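Local atomic coordinates of exodeoxyribonuclease (Neisseria meningitidis, PDB entry 2JC5), a protein that probably cuts the DNA backbone at abasic sites during repair, as a magnesium- or manganese-dependent AP endonuclease of the ExoA family. Residues 30-35 with 52-57; 84-89 with 127-132; 144-149 with 186-191; 152-157 with 182-187; 223-228 with 252-257. All coordinates share one frame; numbering follows the deposited sequence.

Contact 1 (30-35 with 52-57); sequences DIVCVQ and HGMHGH
With CG turned to the side of its backbone N (chi1 -66°) and the next bond extended, the side chain of M54 runs straight out toward the start of strand 31-35 and then bends at the thioether (chi3 88°), so that its methyl group alone makes the approach. That terminal CE lies 3.9 Å from the backbone O of D30 and 4.4 Å from CG2 of V32. In V32 it is CG1 that stands anti to the backbone N (chi1 -178°), which places CG2 beside the N and on the side of the methionine. The touch is light and purely van der Waals, with no hydrogen bond between the two segments. A long, flexible, unbranched side chain suits the gap: the CA atoms of V32 and G56 are 9.4 Å apart, because strands 31-35 and 55-59 are not neighbours in their sheet. Strand 69-73 lies between them, antiparallel to each, in one of the two mixed sheets of the DNase I-like sandwich, and V32 bonds through its backbone to Y72 of this intervening strand. M54 also rests on I24 of helix 20-26, a helix that V34 meets through F20, while I31 and C33 face the other way, onto V105 of strand 103-109 in the second sheet. Both faces of the strand are buried, so apolar side chains suit both. OD2 of D30 accepts a hydrogen bond from the backbone N of K3, and the O of D30 is hydrogen-bonded to a bound glycerol, probably from the crystallisation liquor.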
# COMPACT_ATOMS: atom_id res chain seq x y z
N ASP A 30 -10.11 -11.39 -0.04
CA ASP A 30 -10.16 -11.77 -1.44
C ASP A 30 -8.89 -11.39 -2.20
O ASP A 30 -8.45 -12.13 -3.09
CB ASP A 30 -11.35 -11.11 -2.11
CG ASP A 30 -12.65 -11.57 -1.52
OD1 ASP A 30 -13.03 -12.72 -1.84
OD2 ASP A 30 -13.25 -10.83 -0.71
N ILE A 31 -8.31 -10.25 -1.83
CA ILE A 31 -7.09 -9.73 -2.45
C ILE A 31 -6.21 -9.17 -1.35
O ILE A 31 -6.70 -8.48 -0.47
CB ILE A 31 -7.38 -8.61 -3.48
CG1 ILE A 31 -8.31 -9.13 -4.59
CG2 ILE A 31 -6.09 -8.09 -4.09
CD1 ILE A 31 -8.87 -8.07 -5.49
N VAL A 32 -4.92 -9.53 -1.40
CA VAL A 32 -3.93 -9.03 -0.44
C VAL A 32 -2.80 -8.40 -1.25
O VAL A 32 -2.17 -9.06 -2.08
CB VAL A 32 -3.40 -10.15 0.49
CG1 VAL A 32 -2.38 -9.59 1.51
CG2 VAL A 32 -4.55 -10.80 1.23
N CYS A 33 -2.59 -7.11 -1.03
CA CYS A 33 -1.50 -6.39 -1.63
C CYS A 33 -0.44 -6.24 -0.58
O CYS A 33 -0.72 -5.68 0.49
CB CYS A 33 -1.96 -5.02 -2.08
SG CYS A 33 -3.16 -5.10 -3.38
N VAL A 34 0.77 -6.73 -0.88
CA VAL A 34 1.86 -6.60 0.08
C VAL A 34 2.99 -5.77 -0.48
O VAL A 34 3.24 -5.72 -1.70
CB VAL A 34 2.39 -7.95 0.62
CG1 VAL A 34 1.25 -8.73 1.26
CG2 VAL A 34 3.07 -8.78 -0.48
N GLN A 35 3.67 -5.08 0.43
CA GLN A 35 4.83 -4.30 0.07
C GLN A 35 6.01 -4.66 0.95
O GLN A 35 5.85 -5.10 2.09
CB GLN A 35 4.57 -2.80 0.21
CG GLN A 35 3.37 -2.30 -0.56
CD GLN A 35 2.07 -2.51 0.21
OE1 GLN A 35 2.05 -2.33 1.43
NE2 GLN A 35 0.99 -2.92 -0.48
N HIS A 52 -1.99 -20.21 0.08
CA HIS A 52 -3.31 -20.85 0.18
C HIS A 52 -3.93 -21.09 -1.20
O HIS A 52 -5.16 -21.06 -1.35
CB HIS A 52 -4.26 -20.02 1.06
CG HIS A 52 -3.72 -19.73 2.42
ND1 HIS A 52 -3.70 -20.68 3.43
CD2 HIS A 52 -3.16 -18.61 2.94
CE1 HIS A 52 -3.15 -20.14 4.50
NE2 HIS A 52 -2.82 -18.89 4.24
N GLY A 53 -3.08 -21.26 -2.20
CA GLY A 53 -3.54 -21.48 -3.57
C GLY A 53 -4.02 -20.25 -4.30
O GLY A 53 -4.58 -20.33 -5.41
N MET A 54 -3.79 -19.08 -3.72
CA MET A 54 -4.14 -17.84 -4.38
C MET A 54 -3.23 -17.64 -5.58
O MET A 54 -2.12 -18.16 -5.61
CB MET A 54 -4.02 -16.66 -3.42
CG MET A 54 -5.03 -16.72 -2.30
SD MET A 54 -4.65 -15.55 -1.00
CE MET A 54 -5.46 -14.09 -1.55
N HIS A 55 -3.71 -16.89 -6.54
CA HIS A 55 -2.90 -16.40 -7.63
C HIS A 55 -2.01 -15.31 -7.08
O HIS A 55 -2.44 -14.56 -6.21
CB HIS A 55 -3.80 -15.83 -8.70
CG HIS A 55 -4.67 -16.87 -9.31
ND1 HIS A 55 -4.28 -17.60 -10.40
CD2 HIS A 55 -5.87 -17.37 -8.92
CE1 HIS A 55 -5.23 -18.48 -10.70
NE2 HIS A 55 -6.20 -18.36 -9.81
N GLY A 56 -0.76 -15.25 -7.54
CA GLY A 56 0.20 -14.27 -7.05
C GLY A 56 1.00 -13.69 -8.19
O GLY A 56 1.43 -14.41 -9.09
N HIS A 57 1.19 -12.38 -8.14
CA HIS A 57 2.00 -11.65 -9.09
C HIS A 57 2.83 -10.66 -8.33
O HIS A 57 2.34 -9.99 -7.41
CB HIS A 57 1.11 -10.97 -10.12
CG HIS A 57 0.35 -11.96 -10.93
ND1 HIS A 57 0.90 -12.58 -12.03
CD2 HIS A 57 -0.85 -12.54 -10.72
CE1 HIS A 57 0.04 -13.46 -12.51
NE2 HIS A 57 -1.03 -13.47 -11.73

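Contact 2 (84-89 with 127-132)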
# COMPACT_ATOMS: atom_id res chain seq x y z
N MET A 84 6.00 -0.10 -13.80
CA MET A 84 5.47 1.13 -14.38
C MET A 84 6.03 1.45 -15.76
O MET A 84 5.55 2.37 -16.46
CB MET A 84 5.82 2.29 -13.46
CG MET A 84 5.20 2.16 -12.11
SD MET A 84 5.40 3.63 -11.12
CE MET A 84 7.18 3.67 -10.92
N GLY A 85 7.06 0.72 -16.19
CA GLY A 85 7.77 1.04 -17.44
C GLY A 85 8.79 2.16 -17.32
O GLY A 85 9.24 2.72 -18.31
N ILE A 86 9.15 2.50 -16.09
CA ILE A 86 10.20 3.47 -15.83
C ILE A 86 11.33 2.72 -15.17
O ILE A 86 11.21 2.28 -14.03
CB ILE A 86 9.71 4.63 -14.95
CG1 ILE A 86 8.46 5.27 -15.57
CG2 ILE A 86 10.84 5.64 -14.77
CD1 ILE A 86 7.78 6.28 -14.69
N GLU A 87 12.42 2.54 -15.91
CA GLU A 87 13.51 1.68 -15.48
C GLU A 87 14.02 2.02 -14.08
O GLU A 87 14.19 1.11 -13.25
CB GLU A 87 14.65 1.72 -16.49
CG GLU A 87 15.86 0.92 -16.09
N GLU A 88 14.24 3.31 -13.82
CA GLU A 88 14.81 3.77 -12.56
C GLU A 88 14.06 3.21 -11.35
O GLU A 88 14.65 2.82 -10.36
CB GLU A 88 14.83 5.31 -12.46
CG GLU A 88 15.59 5.83 -11.24
CD GLU A 88 15.53 7.33 -11.05
OE1 GLU A 88 15.10 8.07 -11.97
OE2 GLU A 88 15.92 7.78 -9.95
N PHE A 89 12.73 3.20 -11.44
CA PHE A 89 11.90 2.79 -10.32
C PHE A 89 11.61 1.30 -10.39
O PHE A 89 11.56 0.63 -9.35
CB PHE A 89 10.60 3.59 -10.32
CG PHE A 89 10.81 5.10 -10.36
CD1 PHE A 89 11.67 5.72 -9.47
CD2 PHE A 89 10.12 5.88 -11.27
CE1 PHE A 89 11.86 7.12 -9.52
CE2 PHE A 89 10.31 7.27 -11.31
CZ PHE A 89 11.17 7.87 -10.43
N LEU A 127 7.11 10.76 -7.23
CA LEU A 127 5.85 11.48 -7.16
C LEU A 127 5.50 12.13 -8.50
O LEU A 127 4.36 12.09 -8.93
CB LEU A 127 5.88 12.55 -6.06
CG LEU A 127 6.09 12.16 -4.59
CD1 LEU A 127 5.72 13.34 -3.66
CD2 LEU A 127 5.33 10.89 -4.22
N ASP A 128 6.49 12.74 -9.15
CA ASP A 128 6.23 13.43 -10.40
C ASP A 128 5.94 12.48 -11.55
O ASP A 128 5.15 12.80 -12.44
CB ASP A 128 7.40 14.35 -10.77
CG ASP A 128 7.53 15.53 -9.84
OD1 ASP A 128 6.51 15.96 -9.25
OD2 ASP A 128 8.65 16.07 -9.71
N ALA A 129 6.57 11.31 -11.54
CA ALA A 129 6.32 10.29 -12.57
C ALA A 129 5.01 9.56 -12.35
O ALA A 129 4.37 9.13 -13.30
CB ALA A 129 7.47 9.28 -12.64
N PHE A 130 4.63 9.38 -11.09
CA PHE A 130 3.44 8.61 -10.77
C PHE A 130 2.16 9.43 -10.87
O PHE A 130 1.12 8.89 -11.21
CB PHE A 130 3.60 7.99 -9.37
CG PHE A 130 2.58 6.94 -9.04
CD1 PHE A 130 2.36 5.86 -9.90
CD2 PHE A 130 1.86 6.99 -7.86
CE1 PHE A 130 1.44 4.89 -9.59
CE2 PHE A 130 0.92 5.98 -7.55
CZ PHE A 130 0.72 4.95 -8.43
N TYR A 131 2.21 10.73 -10.57
CA TYR A 131 1.00 11.56 -10.67
C TYR A 131 0.26 11.47 -12.02
O TYR A 131 -0.94 11.29 -12.04
CB TYR A 131 1.32 13.01 -10.33
CG TYR A 131 0.15 13.93 -10.15
CD1 TYR A 131 -0.42 14.10 -8.90
CD2 TYR A 131 -0.35 14.69 -11.21
CE1 TYR A 131 -1.46 15.00 -8.70
CE2 TYR A 131 -1.41 15.57 -11.02
CZ TYR A 131 -1.96 15.72 -9.76
OH TYR A 131 -3.00 16.61 -9.56
N PRO A 132 0.97 11.61 -13.16
CA PRO A 132 0.26 11.44 -14.43
C PRO A 132 -0.31 10.04 -14.67
O PRO A 132 -1.30 9.89 -15.41
CB PRO A 132 1.33 11.76 -15.49
CG PRO A 132 2.42 12.43 -14.76
CD PRO A 132 2.38 11.97 -13.35
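M84 meets F130 through its sulfur. In the conformer described, one of two for this residue, the side chain bends at its last torsion (chi3 -65°) and crosses the phenylalanine at about a right angle. SD comes within 4.0 Å of CD1 of F130 and lies 5.0 Å from the ring centroid, 56° off the ring normal, an oblique Met-aromatic contact in which a polarisable sulfur suits an aromatic neighbour. The backbone N atoms of M84 and G85 are hydrogen-bonded to the two carboxylate oxygens of D90, which ties the turn to the short helix that follows. G85, with its positive phi, lets the chain turn so that I86 reaches the N-cap position of that helix. There the extended branch of I86 brings CD1 to 3.6 Å from CB of A129. E88, further along, makes a salt bridge to R125 of helix 117-139. Within the first turn of the helix, F89 approaches the same methyl from another direction, with its CE2 3.7 Å from CB of A129. A small residue at 129 fits: its single methyl is shared by an isoleucine tip and an aromatic ring, and the loop can come close to the helix. The short helix 87-90 thus lies against the long helix 117-139, where F89 also meets F126 edge to face, while strand 95-100 contributes F95, which touches both M84 and F130.

Contact 3 (144-149 with 186-191)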
# COMPACT_ATOMS: atom_id res chain seq x y z
N ILE A 144 -10.86 1.15 -9.60
CA ILE A 144 -9.45 0.94 -9.25
C ILE A 144 -9.19 1.22 -7.78
O ILE A 144 -9.67 2.22 -7.23
CB ILE A 144 -8.51 1.81 -10.10
CG1 ILE A 144 -8.80 1.63 -11.59
CG2 ILE A 144 -7.03 1.46 -9.79
CD1 ILE A 144 -7.95 2.47 -12.50
N VAL A 145 -8.45 0.31 -7.15
CA VAL A 145 -7.93 0.52 -5.80
C VAL A 145 -6.42 0.51 -5.89
O VAL A 145 -5.84 -0.50 -6.29
CB VAL A 145 -8.40 -0.57 -4.82
CG1 VAL A 145 -7.90 -0.27 -3.39
CG2 VAL A 145 -9.93 -0.66 -4.84
N VAL A 146 -5.79 1.63 -5.49
CA VAL A 146 -4.33 1.70 -5.39
C VAL A 146 -3.98 1.53 -3.91
O VAL A 146 -4.16 2.46 -3.11
CB VAL A 146 -3.76 3.02 -5.95
CG1 VAL A 146 -2.23 2.99 -5.94
CG2 VAL A 146 -4.27 3.26 -7.38
N CYS A 147 -3.54 0.32 -3.56
CA CYS A 147 -3.14 -0.03 -2.22
C CYS A 147 -1.66 0.20 -2.04
O CYS A 147 -0.87 -0.13 -2.92
CB CYS A 147 -3.34 -1.52 -1.96
SG CYS A 147 -4.99 -2.07 -1.84
N GLY A 148 -1.26 0.68 -0.87
CA GLY A 148 0.10 0.47 -0.49
C GLY A 148 0.63 1.43 0.52
O GLY A 148 -0.12 2.09 1.24
N ASP A 149 1.96 1.47 0.57
CA ASP A 149 2.69 2.29 1.49
C ASP A 149 3.16 3.49 0.69
O ASP A 149 4.02 3.36 -0.18
CB ASP A 149 3.86 1.50 2.06
CG ASP A 149 4.75 2.30 2.97
OD1 ASP A 149 4.51 3.51 3.19
OD2 ASP A 149 5.73 1.71 3.49
N LEU A 186 -7.12 15.35 -8.63
CA LEU A 186 -7.40 14.19 -9.46
C LEU A 186 -8.69 13.48 -9.08
O LEU A 186 -9.26 12.78 -9.92
CB LEU A 186 -6.24 13.19 -9.40
CG LEU A 186 -4.89 13.68 -9.92
CD1 LEU A 186 -3.89 12.54 -9.96
CD2 LEU A 186 -5.05 14.31 -11.31
N GLY A 187 -9.15 13.63 -7.84
CA GLY A 187 -10.43 13.06 -7.42
C GLY A 187 -10.36 11.64 -6.91
O GLY A 187 -11.38 10.94 -6.86
N TRP A 188 -9.17 11.19 -6.53
CA TRP A 188 -9.06 9.91 -5.81
C TRP A 188 -9.61 10.05 -4.39
O TRP A 188 -9.50 11.12 -3.77
CB TRP A 188 -7.63 9.41 -5.77
CG TRP A 188 -7.12 8.95 -7.09
CD1 TRP A 188 -6.54 9.72 -8.05
CD2 TRP A 188 -7.18 7.64 -7.62
NE1 TRP A 188 -6.21 8.96 -9.14
CE2 TRP A 188 -6.61 7.67 -8.90
CE3 TRP A 188 -7.66 6.43 -7.13
CZ2 TRP A 188 -6.48 6.54 -9.69
CZ3 TRP A 188 -7.53 5.29 -7.92
CH2 TRP A 188 -6.95 5.36 -9.18
N THR A 189 -10.19 8.97 -3.87
CA THR A 189 -10.72 8.96 -2.51
C THR A 189 -9.74 8.23 -1.60
O THR A 189 -9.40 7.08 -1.84
CB THR A 189 -12.09 8.25 -2.45
OG1 THR A 189 -13.04 9.01 -3.20
CG2 THR A 189 -12.61 8.08 -1.02
N ASP A 190 -9.34 8.90 -0.51
CA ASP A 190 -8.56 8.30 0.56
C ASP A 190 -9.57 7.54 1.40
O ASP A 190 -10.33 8.12 2.17
CB ASP A 190 -7.86 9.44 1.31
CG ASP A 190 -7.14 9.00 2.54
OD1 ASP A 190 -7.29 7.82 2.94
OD2 ASP A 190 -6.42 9.86 3.11
N MET A 191 -9.61 6.22 1.23
CA MET A 191 -10.77 5.47 1.69
C MET A 191 -10.94 5.54 3.20
O MET A 191 -12.07 5.70 3.70
CB MET A 191 -10.71 4.02 1.23
CG MET A 191 -12.08 3.40 1.04
SD MET A 191 -13.14 4.20 -0.20
CE MET A 191 -14.33 5.14 0.77
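I144 and V146 face W188 from strand 143-147, which does not pair with strand 189-190, each being antiparallel to strand 217-225; W188 follows the positive-phi turn of G187 after helix 173-184. The indole carries the whole contact with the far rim of its six-membered ring. CG2 of I144 lies in the ring plane at the edge, 3.9 Å from CH2, and the backbone O of I144 sits near that plane too, 3.8 Å from CZ3. The V146 side chain crosses the tryptophan at about a right angle, and its CG2, oblique to the ring, lies 3.9 Å from both CH2 and CZ3. Two beta-branched side chains thus offer methyl groups around a flat, wide group long enough to reach the strand. CG of W188 lies beside its backbone N (chi1 -70°), and the ring plane is nearly perpendicular to the plane of CA, CB and CG (chi2 87°). At the other rim, NE1 of this buried residue is hydrogen-bonded to the O of L134 in helix 117-139, which holds the rotation of the indole. Past V146, G148 turns a corner to D149, predicted to be catalytic, whose OD2 is hydrogen-bonded to ND2 of N8. This is core packing in which W188 fills the space between strand 143-147 and helix 117-139, as in the layered DNase I-like alpha/beta sandwich.

Contact 4 (152-157 with 182-187)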
# COMPACT_ATOMS: atom_id res chain seq x y z
N ILE A 152 3.77 8.92 3.03
CA ILE A 152 3.39 10.32 3.27
C ILE A 152 2.16 10.32 4.17
O ILE A 152 1.20 9.62 3.87
CB ILE A 152 3.05 11.08 1.99
CG1 ILE A 152 4.25 11.10 1.03
CG2 ILE A 152 2.61 12.50 2.31
CD1 ILE A 152 3.85 11.51 -0.39
N ALA A 153 2.21 11.07 5.27
CA ALA A 153 1.04 11.39 6.10
C ALA A 153 0.48 12.72 5.61
O ALA A 153 1.23 13.68 5.40
CB ALA A 153 1.42 11.46 7.58
N HIS A 154 -0.84 12.80 5.46
CA HIS A 154 -1.44 13.95 4.78
C HIS A 154 -1.65 15.18 5.67
O HIS A 154 -1.19 16.27 5.34
CB HIS A 154 -2.75 13.49 4.14
CG HIS A 154 -3.43 14.53 3.31
ND1 HIS A 154 -4.78 14.45 3.02
CD2 HIS A 154 -3.00 15.69 2.77
CE1 HIS A 154 -5.13 15.51 2.30
NE2 HIS A 154 -4.07 16.28 2.14
N GLN A 155 -2.31 14.98 6.81
CA GLN A 155 -2.76 16.06 7.69
C GLN A 155 -2.28 15.81 9.11
O GLN A 155 -1.79 14.74 9.41
CB GLN A 155 -4.29 16.11 7.70
CG GLN A 155 -4.93 16.29 6.34
CD GLN A 155 -6.42 16.54 6.44
OE1 GLN A 155 -7.21 15.61 6.59
NE2 GLN A 155 -6.80 17.81 6.38
N ASN A 156 -2.47 16.79 10.00
CA ASN A 156 -2.02 16.64 11.38
C ASN A 156 -2.60 15.41 12.05
O ASN A 156 -1.92 14.72 12.82
CB ASN A 156 -2.37 17.88 12.21
CG ASN A 156 -1.61 19.11 11.80
OD1 ASN A 156 -0.64 19.04 11.06
ND2 ASN A 156 -2.05 20.26 12.30
N ILE A 157 -3.87 15.13 11.76
CA ILE A 157 -4.55 13.96 12.32
C ILE A 157 -3.88 12.63 11.97
O ILE A 157 -4.06 11.63 12.67
CB ILE A 157 -6.04 13.93 11.87
CG1 ILE A 157 -6.85 12.88 12.62
CG2 ILE A 157 -6.19 13.74 10.37
CD1 ILE A 157 -8.32 12.84 12.29
N VAL A 182 -3.62 14.61 -5.32
CA VAL A 182 -4.12 13.31 -5.74
C VAL A 182 -5.60 13.14 -5.33
O VAL A 182 -6.42 12.64 -6.10
CB VAL A 182 -3.26 12.18 -5.16
CG1 VAL A 182 -3.95 10.80 -5.36
CG2 VAL A 182 -1.86 12.20 -5.80
N ILE A 183 -5.92 13.58 -4.12
CA ILE A 183 -7.29 13.53 -3.62
C ILE A 183 -8.17 14.60 -4.28
O ILE A 183 -9.18 14.27 -4.91
CB ILE A 183 -7.33 13.64 -2.07
CG1 ILE A 183 -6.59 12.46 -1.43
CG2 ILE A 183 -8.78 13.74 -1.55
CD1 ILE A 183 -6.21 12.69 0.04
N HIS A 184 -7.81 15.87 -4.16
CA HIS A 184 -8.72 16.96 -4.51
C HIS A 184 -8.66 17.43 -5.94
O HIS A 184 -9.65 17.96 -6.45
CB HIS A 184 -8.51 18.13 -3.56
CG HIS A 184 -8.86 17.81 -2.15
ND1 HIS A 184 -7.91 17.67 -1.15
CD2 HIS A 184 -10.05 17.51 -1.58
CE1 HIS A 184 -8.51 17.34 -0.02
NE2 HIS A 184 -9.81 17.24 -0.25
N LYS A 185 -7.52 17.26 -6.59
CA LYS A 185 -7.37 17.68 -8.00
C LYS A 185 -7.70 16.51 -8.92
O LYS A 185 -8.49 16.65 -9.85
CB LYS A 185 -5.97 18.21 -8.30
CG LYS A 185 -5.63 19.51 -7.59
N LEU A 186 -7.12 15.35 -8.63
CA LEU A 186 -7.40 14.19 -9.46
C LEU A 186 -8.69 13.48 -9.08
O LEU A 186 -9.26 12.78 -9.92
CB LEU A 186 -6.24 13.19 -9.40
CG LEU A 186 -4.89 13.68 -9.92
CD1 LEU A 186 -3.89 12.54 -9.96
CD2 LEU A 186 -5.05 14.31 -11.31
N GLY A 187 -9.15 13.63 -7.84
CA GLY A 187 -10.43 13.06 -7.42
C GLY A 187 -10.36 11.64 -6.91
O GLY A 187 -11.38 10.94 -6.86
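H154 and I183 approach from opposite directions, and the delta methyl of the isoleucine does the touching: CD1 lies 3.7 Å from ND1 and 3.8 Å from CE1 of the imidazole, obliquely to the ring. A looser meeting joins the two histidines, with CE1 of H184 at the edge of the H154 ring, near its plane and 4.5 Å from CE1 of H154. In the next shell, I183 places its CG2 over the centre of the H184 ring, 3.8 Å above the plane, so one isoleucine serves both imidazoles. H154 swings its ring out toward the helix because CG is anti to the backbone N (chi1 -176°). Its loop is held by further contacts: the O of H154 is hydrogen-bonded to NE of R176, while its side chain also touches I179 and Y222. ND1 of H184 makes a weak hydrogen bond to the O of G180, one turn earlier in helix 173-184. No hydrogen bond crosses between the segments. NE2 of H154 and ND1 of H184 are 5.2 Å apart, so simultaneous protonation of both rings at this surface contact would probably be disfavoured, whereas neutral rings would probably sit more easily against the apolar isoleucine.

Contact 5 (223-228 with 252-257)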
# COMPACT_ATOMS: atom_id res chain seq x y z
N GLN A 223 -5.63 3.01 0.93
CA GLN A 223 -6.34 2.53 -0.26
C GLN A 223 -6.94 3.75 -0.93
O GLN A 223 -7.83 4.38 -0.38
CB GLN A 223 -7.40 1.49 0.13
CG GLN A 223 -6.77 0.21 0.70
CD GLN A 223 -7.69 -1.02 0.75
OE1 GLN A 223 -8.69 -1.13 0.04
NE2 GLN A 223 -7.31 -1.97 1.58
N MET A 224 -6.37 4.13 -2.08
CA MET A 224 -6.90 5.24 -2.88
C MET A 224 -7.84 4.65 -3.93
O MET A 224 -7.44 3.74 -4.65
CB MET A 224 -5.79 6.02 -3.58
CG MET A 224 -4.87 6.77 -2.63
SD MET A 224 -5.72 8.19 -1.88
CE MET A 224 -4.30 9.09 -1.26
N VAL A 225 -9.06 5.16 -4.01
CA VAL A 225 -10.12 4.49 -4.76
C VAL A 225 -10.82 5.45 -5.73
O VAL A 225 -11.00 6.64 -5.43
CB VAL A 225 -11.14 3.87 -3.76
CG1 VAL A 225 -12.18 3.00 -4.46
CG2 VAL A 225 -10.41 3.02 -2.70
N THR A 226 -11.24 4.92 -6.87
CA THR A 226 -12.05 5.65 -7.86
C THR A 226 -13.46 5.91 -7.30
O THR A 226 -13.87 5.26 -6.35
CB THR A 226 -12.09 4.86 -9.16
OG1 THR A 226 -12.39 3.49 -8.88
CG2 THR A 226 -10.75 4.97 -9.86
N PRO A 227 -14.18 6.89 -7.87
CA PRO A 227 -15.42 7.36 -7.23
C PRO A 227 -16.55 6.35 -7.03
O PRO A 227 -17.09 6.27 -5.92
CB PRO A 227 -15.87 8.52 -8.13
CG PRO A 227 -14.72 8.87 -8.94
CD PRO A 227 -13.82 7.72 -9.04
N GLU A 228 -16.90 5.56 -8.04
CA GLU A 228 -18.07 4.71 -7.89
C GLU A 228 -17.77 3.59 -6.92
O GLU A 228 -18.60 3.24 -6.08
CB GLU A 228 -18.55 4.19 -9.25
CG GLU A 228 -19.12 5.36 -10.06
CD GLU A 228 -19.38 5.06 -11.51
OE1 GLU A 228 -18.42 4.83 -12.27
OE2 GLU A 228 -20.57 5.11 -11.92
N VAL A 252 -10.15 -3.09 3.94
CA VAL A 252 -11.37 -2.37 3.51
C VAL A 252 -12.30 -3.37 2.87
O VAL A 252 -11.86 -4.23 2.10
CB VAL A 252 -11.08 -1.22 2.54
CG1 VAL A 252 -12.36 -0.43 2.22
CG2 VAL A 252 -10.02 -0.27 3.14
N GLU A 253 -13.60 -3.26 3.19
CA GLU A 253 -14.64 -4.10 2.63
C GLU A 253 -15.50 -3.28 1.69
O GLU A 253 -16.00 -2.23 2.09
CB GLU A 253 -15.49 -4.69 3.76
CG GLU A 253 -14.69 -5.66 4.60
CD GLU A 253 -15.45 -6.22 5.76
OE1 GLU A 253 -16.51 -6.85 5.54
OE2 GLU A 253 -14.97 -6.06 6.91
N TYR A 254 -15.66 -3.77 0.45
CA TYR A 254 -16.42 -3.10 -0.58
C TYR A 254 -17.61 -3.96 -1.00
O TYR A 254 -17.49 -5.15 -1.18
CB TYR A 254 -15.55 -2.87 -1.82
CG TYR A 254 -14.31 -2.03 -1.56
CD1 TYR A 254 -13.12 -2.64 -1.17
CD2 TYR A 254 -14.32 -0.65 -1.74
CE1 TYR A 254 -11.98 -1.88 -0.93
CE2 TYR A 254 -13.20 0.10 -1.52
CZ TYR A 254 -12.03 -0.50 -1.11
OH TYR A 254 -10.91 0.25 -0.86
N ASP A 255 -18.77 -3.33 -1.15
CA ASP A 255 -19.95 -4.02 -1.68
C ASP A 255 -19.83 -4.04 -3.19
O ASP A 255 -20.43 -3.21 -3.88
CB ASP A 255 -21.21 -3.29 -1.23
CG ASP A 255 -22.46 -3.96 -1.71
OD1 ASP A 255 -22.36 -5.11 -2.17
OD2 ASP A 255 -23.54 -3.32 -1.63
N TYR A 256 -19.04 -4.98 -3.69
CA TYR A 256 -18.60 -5.01 -5.08
C TYR A 256 -18.18 -6.41 -5.50
O TYR A 256 -17.64 -7.17 -4.71
CB TYR A 256 -17.44 -4.05 -5.27
CG TYR A 256 -16.93 -3.92 -6.68
CD1 TYR A 256 -17.45 -2.98 -7.55
CD2 TYR A 256 -15.93 -4.75 -7.15
CE1 TYR A 256 -16.98 -2.85 -8.85
CE2 TYR A 256 -15.45 -4.62 -8.42
CZ TYR A 256 -15.98 -3.67 -9.28
OH TYR A 256 -15.49 -3.57 -10.57
N ALA A 257 -18.47 -6.74 -6.76
CA ALA A 257 -17.91 -7.90 -7.45
C ALA A 257 -17.66 -7.54 -8.90
O ALA A 257 -18.32 -6.66 -9.46
CB ALA A 257 -18.86 -9.07 -7.35
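Q223 and Y254 make the one hydrogen bond of this contact: OH of the tyrosine donates to OE1 of the glutamine at 2.8 Å. The bond is bent at the acceptor, with a C=O...donor angle of 143° and the oxygen of the tyrosine tilted 26° from the carbonyl plane, while OE1 itself lies in the plane of the phenol ring at its edge. Packing is dense around this pair. V252 slides alongside the glutamine in the opposite direction and sets CG2 3.4 Å from CD and CB 3.5 Å from OE1. V225 and Y254 likewise slide past each other in opposite directions, with CG2 of V225 3.4 Å from OH of Y254. CG2 of each valine lies beside its own backbone N, which turns that methyl toward the partner strand. Strands 223-225 and 252-254 belong to the two different sheets of the sandwich and run 27° apart in the same sense, so their inward side chains fill the space between the layers. The CA atoms of Q223 and V252 are 8.0 Å apart, those of V225 and Y254 10.7 Å, and the larger span is bridged by the long tyrosine. Beyond this the segments part. P227 and E228, both exposed, begin helix 227-230, D255 centres an inverse gamma turn at the surface, and Y256, whose OH is hydrogen-bonded to D143, does not reach the first segment. In the buried half both ends of the amide are used, OE1 by Y254 and NE2 by the O of I4 in strand 2-8, which satisfies a buried glutamine and would fix its flip.

Along the chain contacts 1, 2 and 3 come in series and contact 5 closes last, while contacts 3 and 4 end on the same stretch and share L186 and G187. Contacts 3 and 5 form the tightest cluster, with centres 9 Å apart, since strand 217-225 pairs with both 143-147 and 189-190. Contact 4, its centre about 10 Å from that of contact 3, packs the loop at 152-157 on the end of helix 173-184. Contact 1 belongs to the other sheet, which contact 5 also reaches through strand 250-254, and it meets contact 3 where C33 packs on C147. Contact 2 lies on helix 117-139 outside the sheets. Together they join both sheets and their covering helices in one sandwich.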